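Local coordinates for arylsulfatase (Pseudoalteromonas sp. MB47, PDB 7AJ0), which probably removes sulfate groups from fucoidan, a sulfated algal polysaccharide, as a calcium-binding, exo-acting sulfatase that assembles into hexamers, at residues Tyr150-Ile155 against Gly172-Tyr177. Numbering follows the deposited sequence.
Sequences YKTALI and GFDYFY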
loop_
_atom_site.group_PDB
_atom_site.type_symbol
_atom_site.label_atom_id
_atom_site.label_comp_id
_atom_site.label_asym_id
_atom_site.label_seq_id
_atom_site.Cartn_x
_atom_site.Cartn_y
_atom_site.Cartn_z
ATOM N N TYR A 150 55.176 4.473 -13.546
ATOM C CA TYR A 150 54.455 4.594 -12.289
ATOM C C TYR A 150 54.672 3.356 -11.427
ATOM O O TYR A 150 54.774 2.236 -11.935
ATOM C CB TYR A 150 52.954 4.775 -12.536
ATOM C CG TYR A 150 52.528 6.180 -12.887
ATOM C CD1 TYR A 150 52.719 6.686 -14.164
ATOM C CD2 TYR A 150 51.919 6.996 -11.944
ATOM C CE1 TYR A 150 52.327 7.970 -14.489
ATOM C CE2 TYR A 150 51.522 8.278 -12.261
ATOM C CZ TYR A 150 51.728 8.760 -13.534
ATOM O OH TYR A 150 51.333 10.038 -13.851
ATOM N N LYS A 151 54.750 3.564 -10.115
ATOM C CA LYS A 151 54.577 2.487 -9.145
ATOM C C LYS A 151 53.097 2.458 -8.768
ATOM O O LYS A 151 52.568 3.441 -8.236
ATOM C CB LYS A 151 55.457 2.691 -7.917
ATOM C CG LYS A 151 56.954 2.569 -8.195
ATOM C CD LYS A 151 57.368 1.145 -8.582
ATOM C CE LYS A 151 57.349 0.193 -7.389
ATOM N NZ LYS A 151 57.702 -1.205 -7.781
ATOM N N THR A 152 52.430 1.349 -9.063
ATOM C CA THR A 152 50.982 1.248 -8.955
ATOM C C THR A 152 50.603 0.255 -7.867
ATOM O O THR A 152 51.206 -0.816 -7.751
ATOM C CB THR A 152 50.375 0.813 -10.292
ATOM O OG1 THR A 152 50.850 -0.496 -10.631
ATOM C CG2 THR A 152 50.768 1.782 -11.394
ATOM N N ALA A 153 49.596 0.609 -7.074
ATOM C CA ALA A 153 49.187 -0.243 -5.971
ATOM C C ALA A 153 47.705 -0.070 -5.689
ATOM O O ALA A 153 47.142 1.012 -5.868
ATOM C CB ALA A 153 49.989 0.064 -4.698
ATOM N N LEU A 154 47.083 -1.160 -5.253
ATOM C CA LEU A 154 45.755 -1.133 -4.655
ATOM C C LEU A 154 45.895 -1.678 -3.242
ATOM O O LEU A 154 46.361 -2.807 -3.054
ATOM C CB LEU A 154 44.752 -1.956 -5.459
ATOM C CG LEU A 154 43.298 -1.793 -5.006
ATOM C CD1 LEU A 154 42.364 -1.864 -6.203
ATOM C CD2 LEU A 154 42.917 -2.839 -3.968
ATOM N N ILE A 155 45.514 -0.874 -2.256
ATOM C CA ILE A 155 45.632 -1.235 -0.851
ATOM C C ILE A 155 44.242 -1.148 -0.242
ATOM O O ILE A 155 43.672 -0.056 -0.129
ATOM C CB ILE A 155 46.631 -0.337 -0.108
ATOM C CG1 ILE A 155 48.046 -0.621 -0.625
ATOM C CG2 ILE A 155 46.528 -0.558 1.390
ATOM C CD1 ILE A 155 49.126 0.249 -0.021
ATOM N N GLY A 172 48.047 -6.171 -13.251
ATOM C CA GLY A 172 48.701 -4.945 -13.666
ATOM C C GLY A 172 49.368 -4.160 -12.556
ATOM O O GLY A 172 50.436 -3.576 -12.763
ATOM N N PHE A 173 48.753 -4.123 -11.379
ATOM C CA PHE A 173 49.295 -3.329 -10.285
ATOM C C PHE A 173 50.596 -3.935 -9.776
ATOM O O PHE A 173 50.760 -5.158 -9.741
ATOM C CB PHE A 173 48.285 -3.231 -9.141
ATOM C CG PHE A 173 47.045 -2.457 -9.489
ATOM C CD1 PHE A 173 45.957 -3.089 -10.071
ATOM C CD2 PHE A 173 46.963 -1.098 -9.226
ATOM C CE1 PHE A 173 44.813 -2.380 -10.387
ATOM C CE2 PHE A 173 45.822 -0.382 -9.541
ATOM C CZ PHE A 173 44.745 -1.024 -10.121
ATOM N N ASP A 174 51.528 -3.065 -9.375
ATOM C CA ASP A 174 52.801 -3.539 -8.845
ATOM C C ASP A 174 52.642 -4.160 -7.463
ATOM O O ASP A 174 53.389 -5.078 -7.108
ATOM C CB ASP A 174 53.810 -2.391 -8.771
ATOM C CG ASP A 174 54.174 -1.837 -10.134
ATOM O OD1 ASP A 174 54.454 -2.634 -11.054
ATOM O OD2 ASP A 174 54.181 -0.596 -10.281
ATOM N N TYR A 175 51.690 -3.675 -6.671
ATOM C CA TYR A 175 51.569 -4.083 -5.279
ATOM C C TYR A 175 50.103 -4.175 -4.896
ATOM O O TYR A 175 49.320 -3.275 -5.213
ATOM C CB TYR A 175 52.298 -3.089 -4.362
ATOM C CG TYR A 175 52.353 -3.499 -2.911
ATOM C CD1 TYR A 175 52.986 -4.672 -2.529
ATOM C CD2 TYR A 175 51.789 -2.706 -1.920
ATOM C CE1 TYR A 175 53.045 -5.053 -1.205
ATOM C CE2 TYR A 175 51.847 -3.078 -0.590
ATOM C CZ TYR A 175 52.477 -4.253 -0.240
ATOM O OH TYR A 175 52.538 -4.635 1.078
ATOM N N PHE A 176 49.739 -5.264 -4.221
ATOM C CA PHE A 176 48.419 -5.413 -3.629
ATOM C C PHE A 176 48.557 -5.749 -2.152
ATOM O O PHE A 176 49.442 -6.517 -1.758
ATOM C CB PHE A 176 47.591 -6.504 -4.309
ATOM C CG PHE A 176 46.332 -6.857 -3.562
ATOM C CD1 PHE A 176 45.369 -5.892 -3.313
ATOM C CD2 PHE A 176 46.113 -8.145 -3.104
ATOM C CE1 PHE A 176 44.211 -6.204 -2.628
ATOM C CE2 PHE A 176 44.956 -8.463 -2.417
ATOM C CZ PHE A 176 44.004 -7.489 -2.179
ATOM N N TYR A 177 47.675 -5.173 -1.340
ATOM C CA TYR A 177 47.618 -5.496 0.081
ATOM C C TYR A 177 46.205 -5.180 0.552
ATOM O O TYR A 177 45.843 -4.004 0.655
ATOM C CB TYR A 177 48.650 -4.698 0.872
ATOM C CG TYR A 177 48.748 -5.112 2.325
ATOM C CD1 TYR A 177 47.718 -4.841 3.215
ATOM C CD2 TYR A 177 49.868 -5.777 2.806
ATOM C CE1 TYR A 177 47.798 -5.222 4.539
ATOM C CE2 TYR A 177 49.958 -6.161 4.133
ATOM C CZ TYR A 177 48.919 -5.878 4.992
ATOM O OH TYR A 177 48.994 -6.253 6.311
#
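Asp174 grips Thr152 where the segment 172-177 first comes alongside the strand 151-155. Its carboxylate OD2 accepts the backbone N-H of Thr152, N to OD2 2.9 Å, on the anti side and 27° out of the carboxylate plane. In return the Asp174 N donates to Thr152 OG1 at 2.9 Å, with a weaker, more bent branch to Thr152 O. The hydroxyl comes within reach because chi1 of 63° sets OG1 between the backbone N and the carbonyl carbon. Ser146 adds hydrogen bonds to both Thr152 OG1 and Asp174 OD2, while Lys221 forms a salt bridge with Asp174 OD1. Beyond this clasp the strands run parallel: Leu154 N donates to Tyr175 O at 3.1 Å, and Tyr177 N to Leu154 O at 3.2 Å. They belong to the large mixed sheet of the alkaline phosphatase-like sulfatase fold, in which strand 262-267 flanks 151-155 on its other edge and strand 215-220 continues antiparallel beyond 175-177. Leu154, its CG anti to the backbone N (chi1 -171°), lies beside Phe176 and points the same way, its CD2 meeting Phe176 CE1 at 3.8 Å. On that same side of the sheet, Leu154 CB sits over one face of the Phe173 ring, whose edge is turned to Ala153 N. Ala153 and Tyr175 project from the opposite side, their CB atoms 3.9 Å apart, and there Ala153 packs on Phe251 of helix 240-258.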